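Inactive dihydroorotase-like domain (Chaetomium thermophilum, PDB 5NNL) is a catalytically inactive, dihydroorotase-like domain related to the barrel-fold enzymes of the amidohydrolase superfamily. Local coordinates at residues 157-162 and 203-208; 194-199 and 223-228. All coordinates share one frame; numbering follows the deposited sequence. Where two conformers were deposited one is given.

Interaction 1: residues 157-162 and 203-208; sequences TTKDDI and QEALWE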
loop_
_atom_site.group_PDB
_atom_site.type_symbol
_atom_site.label_atom_id
_atom_site.label_comp_id
_atom_site.label_asym_id
_atom_site.label_seq_id
_atom_site.Cartn_x
_atom_site.Cartn_y
_atom_site.Cartn_z
ATOM N N THR A 157 1.453 -4.570 -12.368
ATOM C CA THR A 157 2.242 -3.730 -13.258
ATOM C C THR A 157 2.111 -4.077 -14.736
ATOM O O THR A 157 2.393 -3.209 -15.569
ATOM C CB THR A 157 3.732 -3.801 -12.879
ATOM O OG1 THR A 157 3.886 -3.612 -11.465
ATOM C CG2 THR A 157 4.526 -2.723 -13.604
ATOM N N THR A 158 1.696 -5.289 -15.097
ATOM C CA THR A 158 1.750 -5.732 -16.482
ATOM C C THR A 158 0.361 -5.896 -17.085
ATOM O O THR A 158 -0.621 -6.173 -16.390
ATOM C CB THR A 158 2.501 -7.062 -16.609
ATOM O OG1 THR A 158 1.780 -8.091 -15.920
ATOM C CG2 THR A 158 3.910 -6.946 -16.036
ATOM N N LYS A 159 0.309 -5.726 -18.408
ATOM C CA LYS A 159 -0.889 -6.045 -19.176
ATOM C C LYS A 159 -1.310 -7.492 -18.954
ATOM O O LYS A 159 -2.491 -7.784 -18.728
ATOM C CB LYS A 159 -0.615 -5.785 -20.658
ATOM C CG LYS A 159 -1.736 -6.149 -21.598
ATOM C CD LYS A 159 -1.321 -5.875 -23.036
ATOM C CE LYS A 159 -2.502 -5.890 -23.974
ATOM N NZ LYS A 159 -2.073 -5.740 -25.400
ATOM N N ASP A 160 -0.351 -8.416 -19.031
ATOM C CA ASP A 160 -0.657 -9.835 -18.883
ATOM C C ASP A 160 -1.352 -10.119 -17.555
ATOM O O ASP A 160 -2.347 -10.850 -17.506
ATOM C CB ASP A 160 0.629 -10.660 -18.994
ATOM C CG ASP A 160 1.219 -10.659 -20.399
ATOM O OD1 ASP A 160 0.474 -10.417 -21.371
ATOM O OD2 ASP A 160 2.434 -10.920 -20.531
ATOM N N ASP A 161 -0.836 -9.550 -16.462
ATOM C CA ASP A 161 -1.393 -9.862 -15.148
ATOM C C ASP A 161 -2.774 -9.234 -14.962
ATOM O O ASP A 161 -3.685 -9.882 -14.434
ATOM C CB ASP A 161 -0.433 -9.409 -14.042
ATOM C CG ASP A 161 0.730 -10.380 -13.833
ATOM O OD1 ASP A 161 0.790 -11.419 -14.524
ATOM O OD2 ASP A 161 1.587 -10.105 -12.969
ATOM N N ILE A 162 -2.963 -7.987 -15.402
ATOM C CA ILE A 162 -4.261 -7.351 -15.181
ATOM C C ILE A 162 -5.336 -8.030 -16.017
ATOM O O ILE A 162 -6.503 -8.083 -15.613
ATOM C CB ILE A 162 -4.197 -5.834 -15.462
ATOM C CG1 ILE A 162 -5.383 -5.111 -14.806
ATOM C CG2 ILE A 162 -4.194 -5.535 -16.963
ATOM C CD1 ILE A 162 -5.386 -5.151 -13.282
ATOM N N GLN A 203 1.567 0.210 -18.952
ATOM C CA GLN A 203 0.915 1.325 -18.272
ATOM C C GLN A 203 -0.415 1.671 -18.935
ATOM O O GLN A 203 -1.404 1.953 -18.248
ATOM C CB GLN A 203 1.839 2.539 -18.262
ATOM C CG GLN A 203 1.393 3.653 -17.336
ATOM C CD GLN A 203 2.210 4.913 -17.524
ATOM O OE1 GLN A 203 1.932 5.716 -18.412
ATOM N NE2 GLN A 203 3.230 5.087 -16.700
ATOM N N GLU A 204 -0.451 1.660 -20.267
ATOM C CA GLU A 204 -1.703 1.931 -20.970
ATOM C C GLU A 204 -2.740 0.868 -20.657
ATOM O O GLU A 204 -3.931 1.174 -20.493
ATOM C CB GLU A 204 -1.441 2.003 -22.476
ATOM C CG GLU A 204 -2.646 2.418 -23.310
ATOM C CD GLU A 204 -2.371 2.348 -24.801
ATOM O OE1 GLU A 204 -1.250 2.710 -25.220
ATOM O OE2 GLU A 204 -3.274 1.923 -25.552
ATOM N N ALA A 205 -2.319 -0.398 -20.572
ATOM C CA ALA A 205 -3.242 -1.457 -20.192
ATOM C C ALA A 205 -3.810 -1.216 -18.798
ATOM O O ALA A 205 -4.975 -1.536 -18.538
ATOM C CB ALA A 205 -2.541 -2.813 -20.263
ATOM N N LEU A 206 -3.014 -0.634 -17.898
ATOM C CA LEU A 206 -3.505 -0.332 -16.558
ATOM C C LEU A 206 -4.574 0.755 -16.596
ATOM O O LEU A 206 -5.623 0.634 -15.952
ATOM C CB LEU A 206 -2.342 0.090 -15.657
ATOM C CG LEU A 206 -1.257 -0.956 -15.378
ATOM C CD1 LEU A 206 -0.162 -0.352 -14.516
ATOM C CD2 LEU A 206 -1.837 -2.196 -14.710
ATOM N N TRP A 207 -4.320 1.833 -17.341
ATOM C CA TRP A 207 -5.310 2.898 -17.463
ATOM C C TRP A 207 -6.600 2.396 -18.094
ATOM O O TRP A 207 -7.686 2.893 -17.767
ATOM C CB TRP A 207 -4.732 4.055 -18.275
ATOM C CG TRP A 207 -3.856 4.946 -17.453
ATOM C CD1 TRP A 207 -2.493 4.918 -17.374
ATOM C CD2 TRP A 207 -4.289 5.990 -16.576
ATOM N NE1 TRP A 207 -2.052 5.886 -16.500
ATOM C CE2 TRP A 207 -3.136 6.557 -15.997
ATOM C CE3 TRP A 207 -5.541 6.503 -16.228
ATOM C CZ2 TRP A 207 -3.199 7.614 -15.088
ATOM C CZ3 TRP A 207 -5.603 7.548 -15.325
ATOM C CH2 TRP A 207 -4.439 8.093 -14.766
ATOM N N GLU A 208 -6.512 1.407 -18.978
ATOM C CA GLU A 208 -7.692 0.860 -19.634
ATOM C C GLU A 208 -8.404 -0.194 -18.800
ATOM O O GLU A 208 -9.448 -0.693 -19.233
ATOM C CB GLU A 208 -7.302 0.263 -20.985
ATOM C CG GLU A 208 -6.832 1.292 -21.992
ATOM C CD GLU A 208 -6.356 0.655 -23.276
ATOM O OE1 GLU A 208 -6.349 -0.593 -23.344
ATOM O OE2 GLU A 208 -5.989 1.397 -24.212
#
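K159 and A205 make the closest approach between residues 157-162 and 203-208, with K159 CB 3.6 Å from A205 CB. The lysine CG lies against the same methyl, 3.7 Å from A205 CB, because it stands anti to its own backbone N (chi1 176°). The extended chain carries NZ past A205 to a salt bridge with E201, in the first turn of the same helix. Small as it is, A205 lets the backbones come close: K159 CA and A205 CA are 5.3 Å apart.

L206 fills the other side of the contact. Its CD1 lies 4.0 Å from the carbonyl oxygen T157 O, and its CD2 reaches I162, 4.4 Å from I162 CB. Methyl and methylene groups meet one another and backbone carbonyl oxygens, so the contact between the segments rests on van der Waals packing.

The helix start behind it is fixed by T158 at the N-cap, whose OG1 accepts from D161 N at 3.0 Å (N-H...O angle 153°). D202 OD1 takes the hydrogen bond of K159 N, tying this first turn to the partner helix.

Helix 159-170 follows strand 151-153 and leads into 175-180, while helix 200-207 precedes 215-217. The contact thus joins two helices that alternate with neighbouring parallel strands, consistent with the outer helical layer of an amidohydrolase-type barrel.

Interaction 2: residues 194-199 and 223-228; sequences CHFLPT and YQLAHF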
loop_
_atom_site.group_PDB
_atom_site.type_symbol
_atom_site.label_atom_id
_atom_site.label_comp_id
_atom_site.label_asym_id
_atom_site.label_seq_id
_atom_site.Cartn_x
_atom_site.Cartn_y
_atom_site.Cartn_z
ATOM N N CYS A 194 14.891 0.856 -15.278
ATOM C CA CYS A 194 14.001 0.482 -14.178
ATOM C C CYS A 194 13.005 -0.555 -14.698
ATOM O O CYS A 194 11.927 -0.215 -15.188
ATOM C CB CYS A 194 13.289 1.713 -13.626
ATOM S SG CYS A 194 14.358 3.076 -13.075
ATOM N N HIS A 195 13.366 -1.834 -14.588
ATOM C CA HIS A 195 12.494 -2.900 -15.066
ATOM C C HIS A 195 11.391 -3.250 -14.074
ATOM O O HIS A 195 10.564 -4.119 -14.374
ATOM C CB HIS A 195 13.321 -4.147 -15.401
ATOM C CG HIS A 195 14.474 -3.869 -16.314
ATOM N ND1 HIS A 195 14.307 -3.490 -17.629
ATOM C CD2 HIS A 195 15.810 -3.895 -16.099
ATOM C CE1 HIS A 195 15.489 -3.303 -18.186
ATOM N NE2 HIS A 195 16.419 -3.543 -17.279
ATOM N N PHE A 196 11.352 -2.597 -12.914
ATOM C CA PHE A 196 10.230 -2.722 -11.993
ATOM C C PHE A 196 9.100 -1.757 -12.329
ATOM O O PHE A 196 7.997 -1.904 -11.791
ATOM C CB PHE A 196 10.689 -2.493 -10.544
ATOM C CG PHE A 196 11.594 -1.304 -10.375
ATOM C CD1 PHE A 196 11.072 -0.035 -10.200
ATOM C CD2 PHE A 196 12.970 -1.459 -10.403
ATOM C CE1 PHE A 196 11.906 1.059 -10.053
ATOM C CE2 PHE A 196 13.808 -0.371 -10.255
ATOM C CZ PHE A 196 13.275 0.889 -10.079
ATOM N N LEU A 197 9.348 -0.777 -13.195
ATOM C CA LEU A 197 8.287 0.064 -13.717
ATOM C C LEU A 197 7.609 -0.622 -14.897
ATOM O O LEU A 197 8.205 -1.475 -15.559
ATOM C CB LEU A 197 8.845 1.412 -14.161
ATOM C CG LEU A 197 9.344 2.379 -13.090
ATOM C CD1 LEU A 197 9.968 3.599 -13.754
ATOM C CD2 LEU A 197 8.221 2.799 -12.158
ATOM N N PRO A 198 6.360 -0.265 -15.188
ATOM C CA PRO A 198 5.695 -0.829 -16.367
ATOM C C PRO A 198 6.281 -0.281 -17.657
ATOM O O PRO A 198 6.810 0.833 -17.707
ATOM C CB PRO A 198 4.238 -0.385 -16.198
ATOM C CG PRO A 198 4.338 0.882 -15.417
ATOM C CD PRO A 198 5.478 0.666 -14.460
ATOM N N THR A 199 6.176 -1.079 -18.715
ATOM C CA THR A 199 6.440 -0.562 -20.042
ATOM C C THR A 199 5.320 0.403 -20.422
ATOM O O THR A 199 4.247 0.390 -19.812
ATOM C CB THR A 199 6.525 -1.689 -21.071
ATOM O OG1 THR A 199 5.237 -2.298 -21.231
ATOM C CG2 THR A 199 7.537 -2.746 -20.650
ATOM N N TYR A 223 10.195 3.668 -2.839
ATOM C CA TYR A 223 11.474 3.390 -2.199
ATOM C C TYR A 223 12.397 2.615 -3.131
ATOM O O TYR A 223 13.588 2.931 -3.237
ATOM C CB TYR A 223 11.258 2.615 -0.901
ATOM C CG TYR A 223 12.549 2.366 -0.154
ATOM C CD1 TYR A 223 13.011 3.276 0.785
ATOM C CD2 TYR A 223 13.318 1.234 -0.405
ATOM C CE1 TYR A 223 14.192 3.066 1.462
ATOM C CE2 TYR A 223 14.506 1.014 0.268
ATOM C CZ TYR A 223 14.936 1.937 1.201
ATOM O OH TYR A 223 16.112 1.743 1.882
ATOM N N GLN A 224 11.869 1.592 -3.807
ATOM C CA GLN A 224 12.692 0.816 -4.730
ATOM C C GLN A 224 13.282 1.702 -5.820
ATOM O O GLN A 224 14.452 1.548 -6.191
ATOM C CB GLN A 224 11.862 -0.312 -5.345
ATOM C CG GLN A 224 12.586 -1.100 -6.421
ATOM C CD GLN A 224 11.814 -2.328 -6.850
ATOM O OE1 GLN A 224 10.612 -2.435 -6.613
ATOM N NE2 GLN A 224 12.506 -3.267 -7.479
ATOM N N LEU A 225 12.491 2.643 -6.339
ATOM C CA LEU A 225 12.977 3.545 -7.378
ATOM C C LEU A 225 14.094 4.440 -6.854
ATOM O O LEU A 225 15.148 4.572 -7.485
ATOM C CB LEU A 225 11.819 4.388 -7.909
ATOM C CG LEU A 225 12.126 5.405 -9.012
ATOM C CD1 LEU A 225 12.382 4.717 -10.338
ATOM C CD2 LEU A 225 10.980 6.400 -9.135
ATOM N N ALA A 226 13.871 5.085 -5.707
ATOM C CA ALA A 226 14.885 5.980 -5.156
ATOM C C ALA A 226 16.183 5.235 -4.874
ATOM O O ALA A 226 17.275 5.752 -5.139
ATOM C CB ALA A 226 14.363 6.639 -3.882
ATOM N N HIS A 227 16.087 4.022 -4.329
ATOM C CA HIS A 227 17.282 3.239 -4.035
ATOM C C HIS A 227 18.030 2.878 -5.316
ATOM O O HIS A 227 19.256 3.012 -5.391
ATOM C CB HIS A 227 16.896 1.982 -3.253
ATOM C CG HIS A 227 18.065 1.177 -2.777
ATOM N ND1 HIS A 227 19.321 1.718 -2.596
ATOM C CD2 HIS A 227 18.170 -0.132 -2.445
ATOM C CE1 HIS A 227 20.147 0.778 -2.172
ATOM N NE2 HIS A 227 19.473 -0.353 -2.072
ATOM N N PHE A 228 17.302 2.429 -6.342
ATOM C CA PHE A 228 17.936 2.074 -7.608
ATOM C C PHE A 228 18.623 3.270 -8.255
ATOM O O PHE A 228 19.601 3.096 -8.994
ATOM C CB PHE A 228 16.897 1.486 -8.562
ATOM C CG PHE A 228 17.468 1.022 -9.867
ATOM C CD1 PHE A 228 17.921 -0.277 -10.013
ATOM C CD2 PHE A 228 17.550 1.883 -10.949
ATOM C CE1 PHE A 228 18.445 -0.710 -11.211
ATOM C CE2 PHE A 228 18.074 1.456 -12.151
ATOM C CZ PHE A 228 18.522 0.158 -12.283
#
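The amide nitrogen Q224 NE2 rests on the F196 side chain, 3.5 Å from F196 CD2 and nearly as near to CG and CB. The amide plane is tilted only 22° from the ring plane, so the two flat groups stack while the side chains run past each other in opposite directions. Further back along the glutamine, Q224 CG stands 3.9 Å above the ring centre, almost on its normal, in a CH-pi contact. C194 CB covers the opposite face, 3.6 Å above the plane but shifted toward the rim, which leaves the phenyl ring clasped between a helix side chain and its own turn.

The ring's edge is engaged as well. F196 CE2 comes within 3.9 Å of F228 CG, and the two rings form a T-shaped (edge-to-face) pair, the edge of F196 turned toward the face of F228, with centroids 5.7 Å apart and planes at 75°. Along the same rim, F196 CE1 meets L225 CD1 at 3.7 Å. That methyl is shared: C194 SG lies 3.8 Å from L225 CD1, and the sulfur also approaches the F228 ring obliquely. L197 CD1 adds a looser contact with the leucine.

F196 sits in a type I turn from C194 to L197, closed by a weak L197 N to C194 O bond. With CG between the backbone N and the carbonyl carbon (chi1 45°), the ring lies over C194 CB of its own turn and meets the helix. The disulfide from C194 to C191 braces the start of the turn, and L221, a turn before L225, also touches F196 and L197.

Chemically, this is a union of aromatic, sulfur, aliphatic and amide surfaces. Dispersion, helped by weakly polar amide-ring and ring-ring contacts, probably accounts for most of the attraction between the disulfide-braced loop and helix 221-228.

Along the chain the segments alternate: 157-162, 194-199, 203-208, then 223-228. The loop that supplies interaction 2 therefore runs directly into helix 200-207 of interaction 1, with T199 as that helix's N-cap. The centres lie about 16 Å apart, yet the contacts meet: P198 CB packs 3.4 Å from T157 O, and T157 CG2 lies against the backbone of F196 and L197. One continuous piece, 194-208, thus leans on helix 159-170 at one end and on helix 221-228 at the other. Together the contacts link the connections around strands 175-180 and 215-217, at one end of the run of parallel strands.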